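Local coordinates for DUF5618 domain-containing protein (Dyadobacter fermentans, PDB 3MFN) that is of unknown function but folds as a compact bundle of helices and belongs to the DUF5618 family, at residues A[75-87]-A[142-154]. Numbering follows the deposited sequence. Where two conformers were deposited one is given.
Sequences SGVLFALDHYFGK and AEIIIDWVERRLA
Tyr84 pushes its ring from helix 63-85 into a hollow of helix 132-153 formed by Trp148, Val149, Arg152 and Leu153, a knob-into-hole fit. Its CG lies opposite the backbone N (chi1 -179°), which sends the ring across to the other helix. Leu153 CD2 meets the ring at its edge, 3.3 Å from Tyr84 CD1. On the Trp148 side, Tyr84 CE2 comes within 3.6 Å of Trp148 CH2, with the two ring planes nearly perpendicular at 86°. Val149 CG1 packs beside Tyr84 CB, at the root of the knob. The phenol OH hydrogen-bonds mainly to Gln105 OE1. In one of two Arg152 conformers, Tyr84 OH also accepts a long, bent bond from Arg152 NE at 3.3 Å, tilted from the guanidinium plane. The Arg152 chain bends at chi2 and chi3, which brings NE back to the phenol; its CG lies over the centre of the indole. With an alanine in place of Tyr84, the hollow between Trp148 and Leu153 would probably stand unfilled and Arg152 NE would lose its phenol partner. In this helical bundle, segments 75-85 and 142-153 run in the same direction, their axes 20° apart and 9.3 Å at closest approach. Ala80 CB points at the partner helix and fits against Ile146 CG1 and both methyls of Val149. Farther toward the N-terminal ends, Val77 CG2 presses on Ala142 CB at 3.6 Å, while CG1 meets Ile145 CG2. Leu81 CD2 fills the dip between Ile145 CG2 and Val149 CG2, 3.7 Å from the latter. Helix 107-126 lies against this flank, with Phe113 touching Leu81 and Ile109 touching both Ile145 and Trp148. Phe85 CZ reaches the edge of the indole at Trp148 CH2.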
loop_
_atom_site.group_PDB
_atom_site.type_symbol
_atom_site.label_atom_id
_atom_site.label_comp_id
_atom_site.label_asym_id
_atom_site.label_seq_id
_atom_site.Cartn_x
_atom_site.Cartn_y
_atom_site.Cartn_z
ATOM N N SER A 75 -0.949 3.227 15.616
ATOM C CA SER A 75 -0.940 3.110 17.081
ATOM C C SER A 75 -2.382 3.268 17.609
ATOM O O SER A 75 -2.770 2.641 18.601
ATOM C CB SER A 75 -0.014 4.183 17.682
ATOM O OG SER A 75 1.328 3.934 17.269
ATOM N N GLY A 76 -3.181 4.078 16.923
ATOM C CA GLY A 76 -4.608 4.192 17.255
ATOM C C GLY A 76 -5.336 2.877 17.164
ATOM O O GLY A 76 -6.052 2.458 18.083
ATOM N N VAL A 77 -5.175 2.211 16.017
ATOM C CA VAL A 77 -5.752 0.922 15.791
ATOM C C VAL A 77 -5.279 -0.061 16.869
ATOM O O VAL A 77 -6.104 -0.803 17.460
ATOM C CB VAL A 77 -5.410 0.384 14.373
ATOM C CG1 VAL A 77 -5.957 -1.091 14.177
ATOM C CG2 VAL A 77 -5.880 1.326 13.339
ATOM N N LEU A 78 -3.974 -0.155 17.085
ATOM C CA LEU A 78 -3.457 -1.017 18.161
ATOM C C LEU A 78 -4.043 -0.704 19.537
ATOM O O LEU A 78 -4.359 -1.602 20.296
ATOM C CB LEU A 78 -1.921 -1.005 18.217
ATOM C CG LEU A 78 -1.173 -1.480 16.960
ATOM C CD1 LEU A 78 0.300 -1.782 17.234
ATOM C CD2 LEU A 78 -1.862 -2.738 16.237
ATOM N N PHE A 79 -4.246 0.583 19.841
ATOM C CA PHE A 79 -4.839 0.985 21.091
ATOM C C PHE A 79 -6.247 0.369 21.296
ATOM O O PHE A 79 -6.526 -0.265 22.338
ATOM C CB PHE A 79 -4.846 2.510 21.177
ATOM C CG PHE A 79 -5.113 3.030 22.561
ATOM C CD1 PHE A 79 -6.410 3.120 23.041
ATOM C CD2 PHE A 79 -4.065 3.417 23.380
ATOM C CE1 PHE A 79 -6.655 3.588 24.337
ATOM C CE2 PHE A 79 -4.286 3.904 24.667
ATOM C CZ PHE A 79 -5.593 3.965 25.164
ATOM N N ALA A 80 -7.110 0.473 20.285
ATOM C CA ALA A 80 -8.403 -0.194 20.326
ATOM C C ALA A 80 -8.211 -1.697 20.490
ATOM O O ALA A 80 -8.831 -2.281 21.359
ATOM C CB ALA A 80 -9.264 0.123 19.063
ATOM N N LEU A 81 -7.333 -2.314 19.688
ATOM C CA LEU A 81 -7.099 -3.756 19.794
ATOM C C LEU A 81 -6.561 -4.218 21.153
ATOM O O LEU A 81 -7.000 -5.252 21.678
ATOM C CB LEU A 81 -6.230 -4.287 18.643
ATOM C CG LEU A 81 -6.841 -4.140 17.216
ATOM C CD1 LEU A 81 -5.878 -4.558 16.130
ATOM C CD2 LEU A 81 -8.155 -4.936 17.065
ATOM N N ASP A 82 -5.645 -3.456 21.731
ATOM C CA ASP A 82 -5.026 -3.809 23.005
ATOM C C ASP A 82 -6.065 -3.786 24.094
ATOM O O ASP A 82 -6.024 -4.609 25.027
ATOM C CB ASP A 82 -3.918 -2.821 23.373
ATOM C CG ASP A 82 -2.669 -3.034 22.553
ATOM O OD1 ASP A 82 -2.532 -4.139 22.037
ATOM O OD2 ASP A 82 -1.838 -2.108 22.407
ATOM N N HIS A 83 -6.988 -2.835 23.982
ATOM C CA HIS A 83 -8.035 -2.723 24.960
ATOM C C HIS A 83 -9.018 -3.876 24.837
ATOM O O HIS A 83 -9.480 -4.361 25.816
ATOM C CB HIS A 83 -8.795 -1.385 24.931
ATOM C CG HIS A 83 -9.800 -1.271 26.042
ATOM N ND1 HIS A 83 -9.504 -0.696 27.260
ATOM C CD2 HIS A 83 -11.082 -1.698 26.133
ATOM C CE1 HIS A 83 -10.558 -0.772 28.053
ATOM N NE2 HIS A 83 -11.535 -1.364 27.388
ATOM N N TYR A 84 -9.298 -4.352 23.625
ATOM C CA TYR A 84 -10.246 -5.462 23.449
ATOM C C TYR A 84 -9.650 -6.842 23.832
ATOM O O TYR A 84 -10.311 -7.671 24.477
ATOM C CB TYR A 84 -10.738 -5.487 21.998
ATOM C CG TYR A 84 -11.744 -6.578 21.679
ATOM C CD1 TYR A 84 -12.903 -6.698 22.409
ATOM C CD2 TYR A 84 -11.551 -7.461 20.625
ATOM C CE1 TYR A 84 -13.864 -7.728 22.125
ATOM C CE2 TYR A 84 -12.496 -8.480 20.328
ATOM C CZ TYR A 84 -13.640 -8.601 21.089
ATOM O OH TYR A 84 -14.565 -9.580 20.815
ATOM N N PHE A 85 -8.415 -7.101 23.389
ATOM C CA PHE A 85 -7.794 -8.426 23.526
ATOM C C PHE A 85 -6.997 -8.556 24.836
ATOM O O PHE A 85 -6.646 -9.662 25.283
ATOM C CB PHE A 85 -6.867 -8.704 22.331
ATOM C CG PHE A 85 -7.593 -8.968 21.025
ATOM C CD1 PHE A 85 -8.569 -9.929 20.934
ATOM C CD2 PHE A 85 -7.237 -8.298 19.889
ATOM C CE1 PHE A 85 -9.197 -10.181 19.742
ATOM C CE2 PHE A 85 -7.843 -8.552 18.715
ATOM C CZ PHE A 85 -8.840 -9.475 18.640
ATOM N N GLY A 86 -6.710 -7.417 25.440
ATOM C CA GLY A 86 -5.971 -7.368 26.679
ATOM C C GLY A 86 -4.497 -7.653 26.465
ATOM O O GLY A 86 -3.851 -7.102 25.543
ATOM N N LYS A 87 -3.967 -8.541 27.296
ATOM C CA LYS A 87 -2.525 -8.579 27.469
ATOM C C LYS A 87 -1.944 -9.906 27.044
ATOM O O LYS A 87 -2.616 -10.930 27.095
ATOM C CB LYS A 87 -2.175 -8.230 28.915
ATOM C CG LYS A 87 -2.545 -6.758 29.264
ATOM C CD LYS A 87 -1.415 -6.003 29.990
ATOM C CE LYS A 87 -1.613 -4.461 29.939
ATOM N NZ LYS A 87 -0.805 -3.723 28.922
ATOM N N ALA A 142 -8.689 1.296 8.846
ATOM C CA ALA A 142 -8.423 1.590 10.260
ATOM C C ALA A 142 -9.722 1.916 11.002
ATOM O O ALA A 142 -9.941 1.374 12.053
ATOM C CB ALA A 142 -7.480 2.735 10.384
ATOM N N GLU A 143 -10.595 2.775 10.463
ATOM C CA GLU A 143 -11.863 3.050 11.118
ATOM C C GLU A 143 -12.751 1.805 11.159
ATOM O O GLU A 143 -13.512 1.609 12.083
ATOM C CB GLU A 143 -12.599 4.212 10.432
ATOM C CG GLU A 143 -13.896 4.609 11.111
ATOM C CD GLU A 143 -13.691 5.527 12.342
ATOM O OE1 GLU A 143 -12.544 5.959 12.622
ATOM O OE2 GLU A 143 -14.706 5.871 12.993
ATOM N N ILE A 144 -12.634 0.940 10.148
ATOM C CA ILE A 144 -13.354 -0.320 10.149
ATOM C C ILE A 144 -12.972 -1.173 11.331
ATOM O O ILE A 144 -13.831 -1.764 12.002
ATOM C CB ILE A 144 -13.186 -1.127 8.832
ATOM C CG1 ILE A 144 -14.036 -0.527 7.708
ATOM C CG2 ILE A 144 -13.650 -2.570 9.031
ATOM C CD1 ILE A 144 -13.709 -1.146 6.280
ATOM N N ILE A 145 -11.689 -1.223 11.613
ATOM C CA ILE A 145 -11.195 -2.030 12.724
ATOM C C ILE A 145 -11.613 -1.414 14.053
ATOM O O ILE A 145 -11.989 -2.117 14.987
ATOM C CB ILE A 145 -9.636 -2.159 12.734
ATOM C CG1 ILE A 145 -9.130 -2.896 11.493
ATOM C CG2 ILE A 145 -9.202 -2.896 13.995
ATOM C CD1 ILE A 145 -9.710 -4.338 11.350
ATOM N N ILE A 146 -11.550 -0.092 14.159
ATOM C CA ILE A 146 -11.936 0.537 15.430
ATOM C C ILE A 146 -13.433 0.331 15.676
ATOM O O ILE A 146 -13.826 0.047 16.803
ATOM C CB ILE A 146 -11.558 2.003 15.486
ATOM C CG1 ILE A 146 -10.032 2.119 15.475
ATOM C CG2 ILE A 146 -12.226 2.623 16.733
ATOM C CD1 ILE A 146 -9.418 3.472 15.183
ATOM N N ASP A 147 -14.256 0.432 14.637
ATOM C CA ASP A 147 -15.693 0.226 14.797
ATOM C C ASP A 147 -15.984 -1.219 15.145
ATOM O O ASP A 147 -16.883 -1.499 15.931
ATOM C CB ASP A 147 -16.466 0.549 13.519
ATOM C CG ASP A 147 -16.460 2.023 13.165
ATOM O OD1 ASP A 147 -16.020 2.915 13.964
ATOM O OD2 ASP A 147 -16.914 2.296 12.030
ATOM N N TRP A 148 -15.233 -2.149 14.569
ATOM C CA TRP A 148 -15.424 -3.559 14.904
ATOM C C TRP A 148 -15.213 -3.783 16.417
ATOM O O TRP A 148 -16.023 -4.443 17.093
ATOM C CB TRP A 148 -14.456 -4.416 14.078
ATOM C CG TRP A 148 -14.515 -5.861 14.391
ATOM C CD1 TRP A 148 -15.380 -6.779 13.867
ATOM C CD2 TRP A 148 -13.650 -6.591 15.273
ATOM N NE1 TRP A 148 -15.093 -8.039 14.360
ATOM C CE2 TRP A 148 -14.037 -7.947 15.219
ATOM C CE3 TRP A 148 -12.545 -6.239 16.067
ATOM C CZ2 TRP A 148 -13.413 -8.939 15.976
ATOM C CZ3 TRP A 148 -11.914 -7.242 16.822
ATOM C CH2 TRP A 148 -12.363 -8.575 16.770
ATOM N N VAL A 149 -14.141 -3.222 16.954
ATOM C CA VAL A 149 -13.871 -3.246 18.400
ATOM C C VAL A 149 -15.009 -2.642 19.205
ATOM O O VAL A 149 -15.575 -3.313 20.078
ATOM C CB VAL A 149 -12.542 -2.533 18.743
ATOM C CG1 VAL A 149 -12.397 -2.314 20.235
ATOM C CG2 VAL A 149 -11.332 -3.361 18.185
ATOM N N GLU A 150 -15.386 -1.395 18.898
ATOM C CA GLU A 150 -16.488 -0.735 19.602
ATOM C C GLU A 150 -17.690 -1.681 19.659
ATOM O O GLU A 150 -18.279 -1.919 20.706
ATOM C CB GLU A 150 -16.903 0.567 18.898
ATOM C CG GLU A 150 -17.998 1.346 19.681
ATOM C CD GLU A 150 -18.530 2.603 18.982
ATOM O OE1 GLU A 150 -18.528 2.636 17.749
ATOM O OE2 GLU A 150 -19.002 3.544 19.688
ATOM N N ARG A 151 -18.012 -2.219 18.496
ATOM C CA ARG A 151 -19.180 -3.016 18.282
ATOM C C ARG A 151 -19.133 -4.406 18.916
ATOM O O ARG A 151 -20.191 -4.975 19.150
ATOM C CB ARG A 151 -19.354 -3.142 16.788
ATOM C CG ARG A 151 -20.613 -3.795 16.345
ATOM C CD ARG A 151 -20.724 -3.614 14.841
ATOM N NE ARG A 151 -19.999 -4.678 14.153
ATOM C CZ ARG A 151 -19.040 -4.521 13.242
ATOM N NH1 ARG A 151 -18.506 -5.617 12.705
ATOM N NH2 ARG A 151 -18.636 -3.314 12.841
ATOM N N ARG A 152 -17.940 -4.954 19.179
ATOM C CA ARG A 152 -17.799 -6.211 19.922
ATOM C C ARG A 152 -17.945 -5.955 21.420
ATOM O O ARG A 152 -18.667 -6.670 22.120
ATOM C CB ARG A 152 -16.446 -6.883 19.642
ATOM C CG ARG A 152 -16.252 -7.314 18.186
ATOM C CD ARG A 152 -17.108 -8.523 17.805
ATOM N NE ARG A 152 -16.408 -9.753 18.121
ATOM C CZ ARG A 152 -16.806 -10.974 17.787
ATOM N NH1 ARG A 152 -17.940 -11.190 17.122
ATOM N NH2 ARG A 152 -16.050 -11.993 18.145
ATOM N N LEU A 153 -17.275 -4.908 21.897
ATOM C CA LEU A 153 -17.271 -4.548 23.318
ATOM C C LEU A 153 -18.651 -4.203 23.894
ATOM O O LEU A 153 -18.867 -4.337 25.103
ATOM C CB LEU A 153 -16.330 -3.377 23.567
ATOM C CG LEU A 153 -14.828 -3.592 23.321
ATOM C CD1 LEU A 153 -14.115 -2.247 23.247
ATOM C CD2 LEU A 153 -14.210 -4.478 24.399
ATOM N N ALA A 154 -19.576 -3.756 23.041
ATOM C CA ALA A 154 -20.932 -3.466 23.468
ATOM C C ALA A 154 -21.865 -4.688 23.254
ATOM O O ALA A 154 -23.080 -4.557 23.353
ATOM C CB ALA A 154 -21.458 -2.223 22.746
#